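Local coordinates for protein 70 kDa peptidylprolyl isomerase, putative (Plasmodium falciparum, PDB 2FBN) that probably acts as an FK506-binding peptidyl-prolyl isomerase, whose C-terminal tetratricopeptide repeat domain interacts with the C-terminal pentapeptide of Hsp90, at residues Asn152-Leu156 against Asp157-Ser161. Numbering follows the deposited sequence.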
ATOM      1  N   ASN A 152     -12.672 -21.286  13.446  1.00 29.03           N
ATOM      2  CA  ASN A 152     -11.925 -22.549  13.284  1.00 29.69           C
ATOM      3  C   ASN A 152     -11.425 -23.042  14.633  1.00 29.28           C
ATOM      4  O   ASN A 152     -10.217 -22.975  14.909  1.00 28.97           O
ATOM      5  CB  ASN A 152     -10.718 -22.351  12.366  1.00 30.23           C
ATOM      6  CG  ASN A 152     -11.071 -22.377  10.904  1.00 33.36           C
ATOM      7  OD1 ASN A 152     -12.094 -21.846  10.485  1.00 38.14           O
ATOM      8  ND2 ASN A 152     -10.193 -22.973  10.104  1.00 37.03           N
ATOM      9  N   PRO A 153     -12.340 -23.529  15.492  1.00 29.05           N
ATOM     10  CA  PRO A 153     -11.992 -23.779  16.899  1.00 28.98           C
ATOM     11  C   PRO A 153     -10.983 -24.909  17.162  1.00 28.55           C
ATOM     12  O   PRO A 153     -10.404 -24.944  18.236  1.00 28.67           O
ATOM     13  CB  PRO A 153     -13.336 -24.094  17.564  1.00 29.49           C
ATOM     14  CG  PRO A 153     -14.273 -24.410  16.467  1.00 29.56           C
ATOM     15  CD  PRO A 153     -13.746 -23.865  15.183  1.00 29.65           C
ATOM     16  N   ASN A 154     -10.764 -25.806  16.205  1.00 28.19           N
ATOM     17  CA  ASN A 154      -9.734 -26.838  16.417  1.00 28.46           C
ATOM     18  C   ASN A 154      -8.406 -26.536  15.729  1.00 27.61           C
ATOM     19  O   ASN A 154      -7.518 -27.392  15.694  1.00 27.85           O
ATOM     20  CB  ASN A 154     -10.228 -28.229  16.013  1.00 29.44           C
ATOM     21  CG  ASN A 154     -11.006 -28.931  17.125  1.00 31.22           C
ATOM     22  OD1 ASN A 154     -11.918 -29.710  16.833  1.00 36.53           O
ATOM     23  ND2 ASN A 154     -10.650 -28.672  18.394  1.00 30.93           N
ATOM     24  N   ASN A 155      -8.267 -25.331  15.175  1.00 26.28           N
ATOM     25  CA  ASN A 155      -7.010 -24.954  14.533  1.00 25.36           C
ATOM     26  C   ASN A 155      -5.987 -24.566  15.584  1.00 24.03           C
ATOM     27  O   ASN A 155      -6.163 -23.589  16.322  1.00 23.80           O
ATOM     28  CB  ASN A 155      -7.205 -23.833  13.496  1.00 25.60           C
ATOM     29  CG  ASN A 155      -5.925 -23.525  12.730  1.00 26.28           C
ATOM     30  OD1 ASN A 155      -4.899 -23.175  13.318  1.00 25.74           O
ATOM     31  ND2 ASN A 155      -5.975 -23.673  11.415  1.00 28.90           N
ATOM     32  N   LEU A 156      -4.919 -25.358  15.663  1.00 22.99           N
ATOM     33  CA  LEU A 156      -3.924 -25.200  16.723  1.00 22.06           C
ATOM     34  C   LEU A 156      -3.046 -23.982  16.497  1.00 21.47           C
ATOM     35  O   LEU A 156      -2.637 -23.344  17.457  1.00 20.88           O
ATOM     36  CB  LEU A 156      -3.064 -26.460  16.845  1.00 23.00           C
ATOM     37  CG  LEU A 156      -3.863 -27.717  17.220  1.00 23.76           C
ATOM     38  CD1 LEU A 156      -2.942 -28.944  17.255  1.00 27.15           C
ATOM     39  CD2 LEU A 156      -4.583 -27.524  18.550  1.00 26.78           C
ATOM     40  N   ASP A 157      -2.750 -23.682  15.231  1.00 22.02           N
ATOM     41  CA  ASP A 157      -1.966 -22.495  14.903  1.00 22.04           C
ATOM     42  C   ASP A 157      -2.675 -21.245  15.432  1.00 20.99           C
ATOM     43  O   ASP A 157      -2.065 -20.394  16.080  1.00 21.09           O
ATOM     44  CB  ASP A 157      -1.714 -22.396  13.397  1.00 23.20           C
ATOM     45  CG  ASP A 157      -0.848 -23.559  12.865  1.00 27.25           C
ATOM     46  OD1 ASP A 157      -0.104 -24.185  13.673  1.00 29.60           O
ATOM     47  OD2 ASP A 157      -0.903 -23.827  11.643  1.00 34.13           O
ATOM     48  N   ILE A 158      -3.981 -21.165  15.191  1.00 19.68           N
ATOM     49  CA  ILE A 158      -4.759 -20.022  15.693  1.00 19.92           C
ATOM     50  C   ILE A 158      -4.779 -20.021  17.227  1.00 19.42           C
ATOM     51  O   ILE A 158      -4.515 -19.008  17.881  1.00 19.71           O
ATOM     52  CB  ILE A 158      -6.198 -20.009  15.123  1.00 19.52           C
ATOM     53  CG1 ILE A 158      -6.168 -19.878  13.595  1.00 20.20           C
ATOM     54  CG2 ILE A 158      -6.987 -18.852  15.765  1.00 20.26           C
ATOM     55  CD1 ILE A 158      -7.505 -20.194  12.920  1.00 20.96           C
ATOM     56  N   ARG A 159      -5.062 -21.186  17.813  1.00 19.97           N
ATOM     57  CA  ARG A 159      -5.114 -21.289  19.260  1.00 19.98           C
ATOM     58  C   ARG A 159      -3.814 -20.830  19.943  1.00 20.13           C
ATOM     59  O   ARG A 159      -3.818 -20.049  20.903  1.00 19.71           O
ATOM     60  CB  ARG A 159      -5.438 -22.736  19.652  1.00 20.89           C
ATOM     61  CG  ARG A 159      -5.718 -22.868  21.109  1.00 20.80           C
ATOM     62  CD  ARG A 159      -5.978 -24.333  21.496  1.00 24.11           C
ATOM     63  NE  ARG A 159      -7.157 -24.846  20.808  1.00 23.99           N
ATOM     64  CZ  ARG A 159      -7.523 -26.128  20.819  1.00 25.21           C
ATOM     65  NH1 ARG A 159      -6.796 -27.016  21.483  1.00 23.99           N
ATOM     66  NH2 ARG A 159      -8.613 -26.517  20.183  1.00 23.72           N
ATOM     67  N   ASN A 160      -2.686 -21.335  19.456  1.00 19.12           N
ATOM     68  CA  ASN A 160      -1.407 -20.955  20.073  1.00 19.61           C
ATOM     69  C   ASN A 160      -1.140 -19.453  19.987  1.00 18.66           C
ATOM     70  O   ASN A 160      -0.620 -18.858  20.939  1.00 18.69           O
ATOM     71  CB  ASN A 160      -0.249 -21.751  19.474  1.00 19.63           C
ATOM     72  CG  ASN A 160      -0.367 -23.234  19.786  1.00 21.28           C
ATOM     73  OD1 ASN A 160      -0.986 -23.615  20.786  1.00 21.20           O
ATOM     74  ND2 ASN A 160       0.160 -24.075  18.903  1.00 22.76           N
ATOM     75  N   SER A 161      -1.482 -18.853  18.846  1.00 19.27           N
ATOM     76  CA  SER A 161      -1.288 -17.412  18.672  1.00 19.29           C
ATOM     77  C   SER A 161      -2.213 -16.617  19.599  1.00 19.50           C
ATOM     78  O   SER A 161      -1.786 -15.640  20.215  1.00 19.48           O
ATOM     79  CB  SER A 161      -1.486 -17.017  17.215  1.00 19.58           C
ATOM     80  OG  SER A 161      -0.445 -17.570  16.415  1.00 20.84           O
TER
HETATM   81  O   HOH W   1      -9.000 -22.848  19.787  1.00 27.38           O
HETATM   82  O   HOH W   2      -3.192 -23.705   9.619  1.00 48.71           O
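Pro153 O is gripped twice from the side of Arg159: NH2 donates to it at 3.1 Å, and a water donates to the same oxygen while accepting from Arg159 NE. Guanidinium edge, water and carbonyl thus close a small ring. The bond from NH2 is nearly straight (162°) and runs in the carbonyl plane, with the oxygen also close to the guanidinium plane, so two points of attachment hold the flat group's rotation. Arg159 reaches back over the turn because CG stands anti to its backbone N (chi1 -171°) and the chain then bends at chi3. Leu156 runs alongside, its CD2 lying over one guanidinium face, offset toward the rim, 3.7 Å from NH1.

One residue before the helix, Asn155 is its N-cap. Its OD1 accepts from Ile158 N at 2.9 Å, the donor tilted 31° from the amide plane, and so satisfies a backbone N-H of the first turn. With CG anti to the backbone N, the amide is carried across the Ile158 side chain at about a right angle, and Ile158 CD1 lies 3.7 Å from Asn155 CG. A second water accepts a weak bond from Asn155 ND2 and donates to Asp157 OD2, linking the cap to the first turn. The helical bonds start with Arg159 N to Asn155 O at 3.0 Å and Asn160 N to Leu156 O at 2.8 Å.

A type I turn from Asn152 to Asn155 joins helix 138-151 to helix 156-173, the last helix of the modelled chain, in the tetratricopeptide repeat domain. Buried Ile158 packs on Ala148 and Ala149 of helix 138-151 and on Val122 and Tyr126 of helix 122-135, so that the first turn of helix 156-173 lies against both, whereas Arg159 and Leu156 lie at the surface.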